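Side-chain contacts in D-3-phosphoglycerate dehydrogenase-related protein (Vibrio cholerae, PDB 4S1V), which probably catalyses the NAD-dependent oxidation of a D-2-hydroxyacid such as 3-phosphoglycerate to the corresponding 2-oxo acid: residues Q191-D195 with K196-F200; L226-K229 with P230-F234; G246-Y249 with S250-A254. All blocks are in the same frame, centred on the assembly; numbering follows the deposited sequence.

Overall arrangement
All three contacts are local and lie in the Rossmann-type domain, whose parallel sheet runs from the outermost strand 191-192 to strand 283-285. Contact 1 starts helix 196-202 and is partly buried, with acidic side chains toward the outside and phenylalanines inside. Contact 2 is the turn into the inner strand 233-236, part solvent-side, part core, and uses a carbonyl that accepts two hydrogen bonds from one serine and a Met-aromatic pair. Contact 3, within helix 247-254, is buried; L248 and M252 face the sheet, while Y249, S250 and Q253 meet a second subunit. Contacts 1 and 2 touch where F200 O packs on M228 CG; contacts 2 and 3 meet through F234 and L248. Contacts 1 and 3 stay about 9 Å apart at their nearest atoms.

Contact 1: Q191-D195 with K196-F200; sequences QAAAD and KAEFF
D195 and E198 send their carboxylates along the chain in opposite directions, one forward onto the helix start and the other back to the loop. D195 is the N-cap of helix 196-202. With chi1 at 54°, its CG stands between the backbone N and the carbonyl carbon, which hangs OD1 over the first turn. There D195 OD1 accepts from E198 N at 2.8 Å, the donor arriving almost in line with the C-O bond, and A197 CB tucks in 3.4 Å from the same oxygen. The E198 chain runs back extended, and its OE2 takes A194 N at 2.9 Å. The bond is nearly straight (167°), but the N-H comes from above the carboxylate plane, 64° out of it. E198 OE2 also rests 3.3 Å from A193 CA, while A194 CB lies beside both oxygens of E198. One backbone bond, F199 N to D195 O at 3.1 Å, begins the regular helical pattern. On the inner side A193 CB meets F199 CB at 3.9 Å, and the ring of F199 leads away to W153 and L206. K196 points off the turn to a salt bridge with D224. The partial positive charge expected at the helix start would probably favour ionised D195; for E198, the A194 N-H and a weak, long ion pair with K202 probably offset the nearby negative charge.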
loop_
_atom_site.group_PDB
_atom_site.type_symbol
_atom_site.label_atom_id
_atom_site.label_comp_id
_atom_site.label_asym_id
_atom_site.label_seq_id
_atom_site.Cartn_x
_atom_site.Cartn_y
_atom_site.Cartn_z
ATOM N N GLN C 191 -23.223 -33.045 4.790
ATOM C CA GLN C 191 -22.503 -34.082 4.054
ATOM C C GLN C 191 -21.331 -34.607 4.871
ATOM O O GLN C 191 -20.716 -33.862 5.636
ATOM C CB GLN C 191 -21.995 -33.558 2.710
ATOM C CG GLN C 191 -23.048 -32.886 1.849
ATOM C CD GLN C 191 -22.456 -32.296 0.588
ATOM O OE1 GLN C 191 -21.973 -33.025 -0.281
ATOM N NE2 GLN C 191 -22.497 -30.968 0.471
ATOM N N ALA C 192 -21.048 -35.898 4.711
ATOM C CA ALA C 192 -19.798 -36.485 5.174
ATOM C C ALA C 192 -18.893 -36.719 3.973
ATOM O O ALA C 192 -19.312 -37.326 2.982
ATOM C CB ALA C 192 -20.049 -37.791 5.909
ATOM N N ALA C 193 -17.659 -36.218 4.058
ATOM C CA ALA C 193 -16.653 -36.463 3.033
ATOM C C ALA C 193 -16.306 -37.950 2.998
ATOM O O ALA C 193 -16.223 -38.593 4.048
ATOM C CB ALA C 193 -15.405 -35.625 3.294
ATOM N N ALA C 194 -16.124 -38.480 1.789
ATOM C CA ALA C 194 -15.762 -39.879 1.569
ATOM C C ALA C 194 -14.401 -40.198 2.184
ATOM O O ALA C 194 -14.219 -41.262 2.774
ATOM C CB ALA C 194 -15.750 -40.193 0.077
ATOM N N ASP C 195 -13.454 -39.276 2.014
ATOM C CA ASP C 195 -12.133 -39.359 2.640
ATOM C C ASP C 195 -11.515 -37.964 2.760
ATOM O O ASP C 195 -12.113 -36.973 2.322
ATOM C CB ASP C 195 -11.200 -40.328 1.887
ATOM C CG ASP C 195 -11.068 -40.001 0.404
ATOM O OD1 ASP C 195 -11.012 -38.806 0.035
ATOM O OD2 ASP C 195 -10.998 -40.951 -0.402
ATOM N N LYS C 196 -10.323 -37.904 3.354
ATOM C CA LYS C 196 -9.590 -36.653 3.560
ATOM C C LYS C 196 -9.276 -35.980 2.223
ATOM O O LYS C 196 -9.389 -34.751 2.100
ATOM C CB LYS C 196 -8.305 -36.905 4.371
ATOM C CG LYS C 196 -7.497 -35.651 4.679
ATOM C CD LYS C 196 -6.278 -35.912 5.563
ATOM C CE LYS C 196 -5.145 -36.594 4.815
ATOM N NZ LYS C 196 -3.835 -36.324 5.469
ATOM N N ALA C 197 -8.889 -36.787 1.231
ATOM C CA ALA C 197 -8.600 -36.283 -0.122
ATOM C C ALA C 197 -9.790 -35.521 -0.727
ATOM O O ALA C 197 -9.628 -34.406 -1.217
ATOM C CB ALA C 197 -8.139 -37.408 -1.039
ATOM N N GLU C 198 -10.988 -36.102 -0.662
ATOM C CA GLU C 198 -12.196 -35.404 -1.122
ATOM C C GLU C 198 -12.460 -34.115 -0.321
ATOM O O GLU C 198 -12.878 -33.104 -0.882
ATOM C CB GLU C 198 -13.418 -36.335 -1.064
ATOM C CG GLU C 198 -14.756 -35.610 -1.137
ATOM C CD GLU C 198 -15.952 -36.542 -1.242
ATOM O OE1 GLU C 198 -16.109 -37.216 -2.282
ATOM O OE2 GLU C 198 -16.757 -36.582 -0.291
ATOM N N PHE C 199 -12.216 -34.166 0.986
ATOM C CA PHE C 199 -12.459 -33.040 1.879
ATOM C C PHE C 199 -11.618 -31.831 1.481
ATOM O O PHE C 199 -12.152 -30.741 1.320
ATOM C CB PHE C 199 -12.209 -33.456 3.340
ATOM C CG PHE C 199 -12.427 -32.350 4.349
ATOM C CD1 PHE C 199 -13.700 -31.830 4.580
ATOM C CD2 PHE C 199 -11.357 -31.851 5.090
ATOM C CE1 PHE C 199 -13.892 -30.827 5.522
ATOM C CE2 PHE C 199 -11.545 -30.849 6.034
ATOM C CZ PHE C 199 -12.812 -30.332 6.247
ATOM N N PHE C 200 -10.313 -32.025 1.289
ATOM C CA PHE C 200 -9.444 -30.920 0.878
ATOM C C PHE C 200 -9.693 -30.439 -0.545
ATOM O O PHE C 200 -9.544 -29.249 -0.831
ATOM C CB PHE C 200 -7.962 -31.246 1.110
ATOM C CG PHE C 200 -7.532 -31.046 2.531
ATOM C CD1 PHE C 200 -7.782 -32.018 3.488
ATOM C CD2 PHE C 200 -6.903 -29.868 2.924
ATOM C CE1 PHE C 200 -7.409 -31.829 4.814
ATOM C CE2 PHE C 200 -6.522 -29.673 4.243
ATOM C CZ PHE C 200 -6.777 -30.657 5.190
#

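Contact 2: L226-K229 with P230-F234; sequences LAMK and PDSLF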
loop_
_atom_site.group_PDB
_atom_site.type_symbol
_atom_site.label_atom_id
_atom_site.label_comp_id
_atom_site.label_asym_id
_atom_site.label_seq_id
_atom_site.Cartn_x
_atom_site.Cartn_y
_atom_site.Cartn_z
ATOM N N LEU C 226 -1.876 -28.402 -0.464
ATOM C CA LEU C 226 -1.637 -28.225 -1.907
ATOM C C LEU C 226 -2.770 -28.770 -2.776
ATOM O O LEU C 226 -2.933 -28.350 -3.925
ATOM C CB LEU C 226 -0.297 -28.843 -2.323
ATOM C CG LEU C 226 0.959 -28.117 -1.825
ATOM C CD1 LEU C 226 2.169 -29.040 -1.871
ATOM C CD2 LEU C 226 1.198 -26.842 -2.624
ATOM N N ALA C 227 -3.554 -29.687 -2.213
ATOM C CA ALA C 227 -4.701 -30.269 -2.900
ATOM C C ALA C 227 -5.943 -29.383 -2.819
ATOM O O ALA C 227 -7.001 -29.756 -3.325
ATOM C CB ALA C 227 -5.000 -31.662 -2.353
ATOM N N MET C 228 -5.816 -28.213 -2.189
ATOM C CA MET C 228 -6.964 -27.317 -2.011
ATOM C C MET C 228 -7.202 -26.464 -3.258
ATOM O O MET C 228 -6.300 -26.298 -4.079
ATOM C CB MET C 228 -6.787 -26.431 -0.766
ATOM C CG MET C 228 -6.988 -27.173 0.554
ATOM S SD MET C 228 -6.696 -26.210 2.055
ATOM C CE MET C 228 -8.139 -25.146 2.049
ATOM N N LYS C 229 -8.415 -25.930 -3.392
ATOM C CA LYS C 229 -8.743 -25.002 -4.476
ATOM C C LYS C 229 -7.833 -23.759 -4.477
ATOM O O LYS C 229 -7.431 -23.281 -3.410
ATOM C CB LYS C 229 -10.213 -24.579 -4.394
ATOM C CG LYS C 229 -11.199 -25.667 -4.764
ATOM C CD LYS C 229 -12.619 -25.162 -4.590
ATOM C CE LYS C 229 -13.649 -26.229 -4.933
ATOM N NZ LYS C 229 -15.027 -25.767 -4.598
ATOM N N PRO C 230 -7.498 -23.235 -5.674
ATOM C CA PRO C 230 -6.579 -22.077 -5.778
ATOM C C PRO C 230 -7.122 -20.749 -5.220
ATOM O O PRO C 230 -6.350 -19.793 -5.056
ATOM C CB PRO C 230 -6.322 -21.960 -7.285
ATOM C CG PRO C 230 -7.493 -22.638 -7.927
ATOM C CD PRO C 230 -7.887 -23.751 -7.003
ATOM N N ASP C 231 -8.425 -20.694 -4.937
ATOM C CA ASP C 231 -9.048 -19.532 -4.299
ATOM C C ASP C 231 -9.704 -19.911 -2.961
ATOM O O ASP C 231 -10.645 -19.249 -2.519
ATOM C CB ASP C 231 -10.086 -18.889 -5.237
ATOM C CG ASP C 231 -11.240 -19.835 -5.589
ATOM O OD1 ASP C 231 -11.163 -21.044 -5.266
ATOM O OD2 ASP C 231 -12.227 -19.370 -6.196
ATOM N N SER C 232 -9.217 -20.983 -2.330
ATOM C CA SER C 232 -9.805 -21.473 -1.081
ATOM C C SER C 232 -9.368 -20.641 0.130
ATOM O O SER C 232 -8.395 -19.874 0.064
ATOM C CB SER C 232 -9.468 -22.950 -0.864
ATOM O OG SER C 232 -8.068 -23.156 -0.778
ATOM N N LEU C 233 -10.102 -20.789 1.224
ATOM C CA LEU C 233 -9.725 -20.172 2.495
ATOM C C LEU C 233 -9.526 -21.217 3.592
ATOM O O LEU C 233 -10.456 -21.935 3.953
ATOM C CB LEU C 233 -10.755 -19.120 2.931
ATOM C CG LEU C 233 -10.646 -18.633 4.389
ATOM C CD1 LEU C 233 -9.396 -17.784 4.627
ATOM C CD2 LEU C 233 -11.906 -17.875 4.779
ATOM N N PHE C 234 -8.306 -21.283 4.116
ATOM C CA PHE C 234 -7.976 -22.231 5.169
ATOM C C PHE C 234 -8.037 -21.554 6.531
ATOM O O PHE C 234 -7.461 -20.492 6.732
ATOM C CB PHE C 234 -6.588 -22.819 4.929
ATOM C CG PHE C 234 -6.152 -23.787 5.981
ATOM C CD1 PHE C 234 -6.542 -25.114 5.920
ATOM C CD2 PHE C 234 -5.339 -23.369 7.033
ATOM C CE1 PHE C 234 -6.132 -26.021 6.886
ATOM C CE2 PHE C 234 -4.933 -24.267 8.010
ATOM C CZ PHE C 234 -5.325 -25.599 7.931
#
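The F234 ring receives the M228 sulfur obliquely: M228 SD lies 5.2 Å from the ring centroid and 65° off the ring normal, with F234 CD1 at 4.0 Å. This is a Met-aromatic contact in which the two side chains cross at about a right angle. The F234 side chain also packs on L206, L208, V243 and L248. A bend at the last torsion of M228 (chi3 73°) swings CE toward S232 and the near side of F234, so that this M228 methyl lies 4.0 Å from F234 CB and 3.5 Å from S232 OG. A second flat group, the K229 carbonyl, is gripped twice by S232. S232 OG donates to K229 O at 2.7 Å, in the carbonyl plane and on a lone pair. The backbone S232 N reaches K229 O at 3.1 Å from above that plane, 66° out of it, and closes a type I beta turn from K229 to S232. The OG bond gives the buried S232 hydroxyl an acceptor, and the two bonds together tie the ends of the turn. P230 and D231 occupy its corner. D231 OD1 leans against K229 CB at 3.8 Å, while its OD2 forms a salt bridge with R143. The extended K229 chain carries NZ to a salt bridge with D204. The turn joins the end of helix 222-226 to strand 233-236, which enters the parallel sheet between strands 205-208 and 259-262, a helix-to-strand return of the alternating beta-alpha pattern of a Rossmann-type fold.

Contact 3: G246-Y249 with S250-A254; sequences GALY and SVMQA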
loop_
_atom_site.group_PDB
_atom_site.type_symbol
_atom_site.label_atom_id
_atom_site.label_comp_id
_atom_site.label_asym_id
_atom_site.label_seq_id
_atom_site.Cartn_x
_atom_site.Cartn_y
_atom_site.Cartn_z
ATOM N N GLY C 246 5.615 -25.509 9.359
ATOM C CA GLY C 246 6.027 -24.612 8.280
ATOM C C GLY C 246 5.186 -24.689 7.012
ATOM O O GLY C 246 5.284 -23.822 6.140
ATOM N N ALA C 247 4.363 -25.730 6.904
ATOM C CA ALA C 247 3.655 -26.020 5.656
ATOM C C ALA C 247 2.673 -24.919 5.261
ATOM O O ALA C 247 2.588 -24.567 4.079
ATOM C CB ALA C 247 2.953 -27.369 5.734
ATOM N N LEU C 248 1.944 -24.372 6.239
ATOM C CA LEU C 248 0.996 -23.300 5.946
ATOM C C LEU C 248 1.689 -22.067 5.368
ATOM O O LEU C 248 1.243 -21.517 4.346
ATOM C CB LEU C 248 0.169 -22.897 7.173
ATOM C CG LEU C 248 -0.931 -21.841 6.884
ATOM C CD1 LEU C 248 -1.969 -22.310 5.867
ATOM C CD2 LEU C 248 -1.622 -21.380 8.161
ATOM N N TYR C 249 2.765 -21.629 6.024
ATOM C CA TYR C 249 3.496 -20.460 5.525
ATOM C C TYR C 249 4.009 -20.699 4.108
ATOM O O TYR C 249 3.814 -19.871 3.223
ATOM C CB TYR C 249 4.667 -20.027 6.430
ATOM C CG TYR C 249 5.498 -18.981 5.712
ATOM C CD1 TYR C 249 5.067 -17.657 5.653
ATOM C CD2 TYR C 249 6.653 -19.333 5.006
ATOM C CE1 TYR C 249 5.784 -16.701 4.960
ATOM C CE2 TYR C 249 7.374 -18.384 4.293
ATOM C CZ TYR C 249 6.933 -17.070 4.274
ATOM O OH TYR C 249 7.625 -16.107 3.590
ATOM N N SER C 250 4.676 -21.830 3.904
ATOM C CA SER C 250 5.269 -22.146 2.606
ATOM C C SER C 250 4.218 -22.071 1.495
ATOM O O SER C 250 4.474 -21.492 0.437
ATOM C CB SER C 250 5.935 -23.522 2.645
ATOM O OG SER C 250 6.593 -23.801 1.413
ATOM N N VAL C 251 3.030 -22.620 1.759
ATOM C CA VAL C 251 1.944 -22.702 0.764
ATOM C C VAL C 251 1.274 -21.348 0.502
ATOM O O VAL C 251 1.042 -20.979 -0.648
ATOM C CB VAL C 251 0.889 -23.761 1.169
ATOM C CG1 VAL C 251 -0.352 -23.669 0.298
ATOM C CG2 VAL C 251 1.477 -25.164 1.078
ATOM N N MET C 252 0.987 -20.597 1.560
ATOM C CA MET C 252 0.379 -19.277 1.407
ATOM C C MET C 252 1.303 -18.286 0.690
ATOM O O MET C 252 0.852 -17.497 -0.152
ATOM C CB MET C 252 -0.081 -18.734 2.761
ATOM C CG MET C 252 -1.210 -19.545 3.388
ATOM S SD MET C 252 -2.638 -19.714 2.294
ATOM C CE MET C 252 -2.974 -21.458 2.485
ATOM N N GLN C 253 2.592 -18.333 1.016
ATOM C CA GLN C 253 3.567 -17.465 0.363
ATOM C C GLN C 253 3.603 -17.758 -1.135
ATOM O O GLN C 253 3.649 -16.838 -1.944
ATOM C CB GLN C 253 4.958 -17.620 0.999
ATOM C CG GLN C 253 6.127 -17.589 0.009
ATOM C CD GLN C 253 6.474 -16.195 -0.438
ATOM O OE1 GLN C 253 6.945 -15.976 -1.561
ATOM N NE2 GLN C 253 6.243 -15.229 0.448
ATOM N N ALA C 254 3.552 -19.039 -1.485
ATOM C CA ALA C 254 3.601 -19.489 -2.882
ATOM C C ALA C 254 2.336 -19.176 -3.698
ATOM O O ALA C 254 2.372 -19.153 -4.935
ATOM C CB ALA C 254 3.901 -20.985 -2.930
#
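Four successive i-to-i+4 bonds set the first turns of helix 247-254: the carbonyls of G246, A247, L248 and Y249 accept from the backbone N atoms of S250, V251, M252 and Q253, starting at the N-cap G246. Y249 and Q253, one turn apart, lie side by side and point the same way. Q253 CB sits over one face of the Y249 ring, 4.2 Å from the centroid and 23° off the normal, a CH-pi contact shifted toward the rim. Beyond it the ring and amide planes are turned 39° apart, and Q253 NE2 comes within 3.5 Å of Y249 OH. Each of these polar ends is held elsewhere, however: Y249 OH is hydrogen-bonded to V30 O of the second subunit, and Q253 NE2 to N12 OD1 of that subunit. F31 of the second subunit meets the Y249 ring with its plane nearly parallel. The helix is the crossover of a beta-alpha-beta unit, carrying the chain from strand 233-236 to strand 259-262 in the Rossmann-type sheet, and the side chains divide accordingly. Toward the sheet, L248 CD1 packs on M252 CE at 3.6 Å and on M252 CG at 3.8 Å. The bend at chi2 of M252 (-55°) folds its chain so that the M252 methyl turns back to L248 CD1. L248 also touches V262, and M252 reaches A260. V251 CG2 lies 3.3 Å from A247 O on the flank where V251 packs against K222, L225 and L226 of helix 222-226. S250 OG is hydrogen-bonded both to K222 NZ and to T29 OG1 of the second subunit, a hydroxyl shared between the neighbouring helix and the subunit interface.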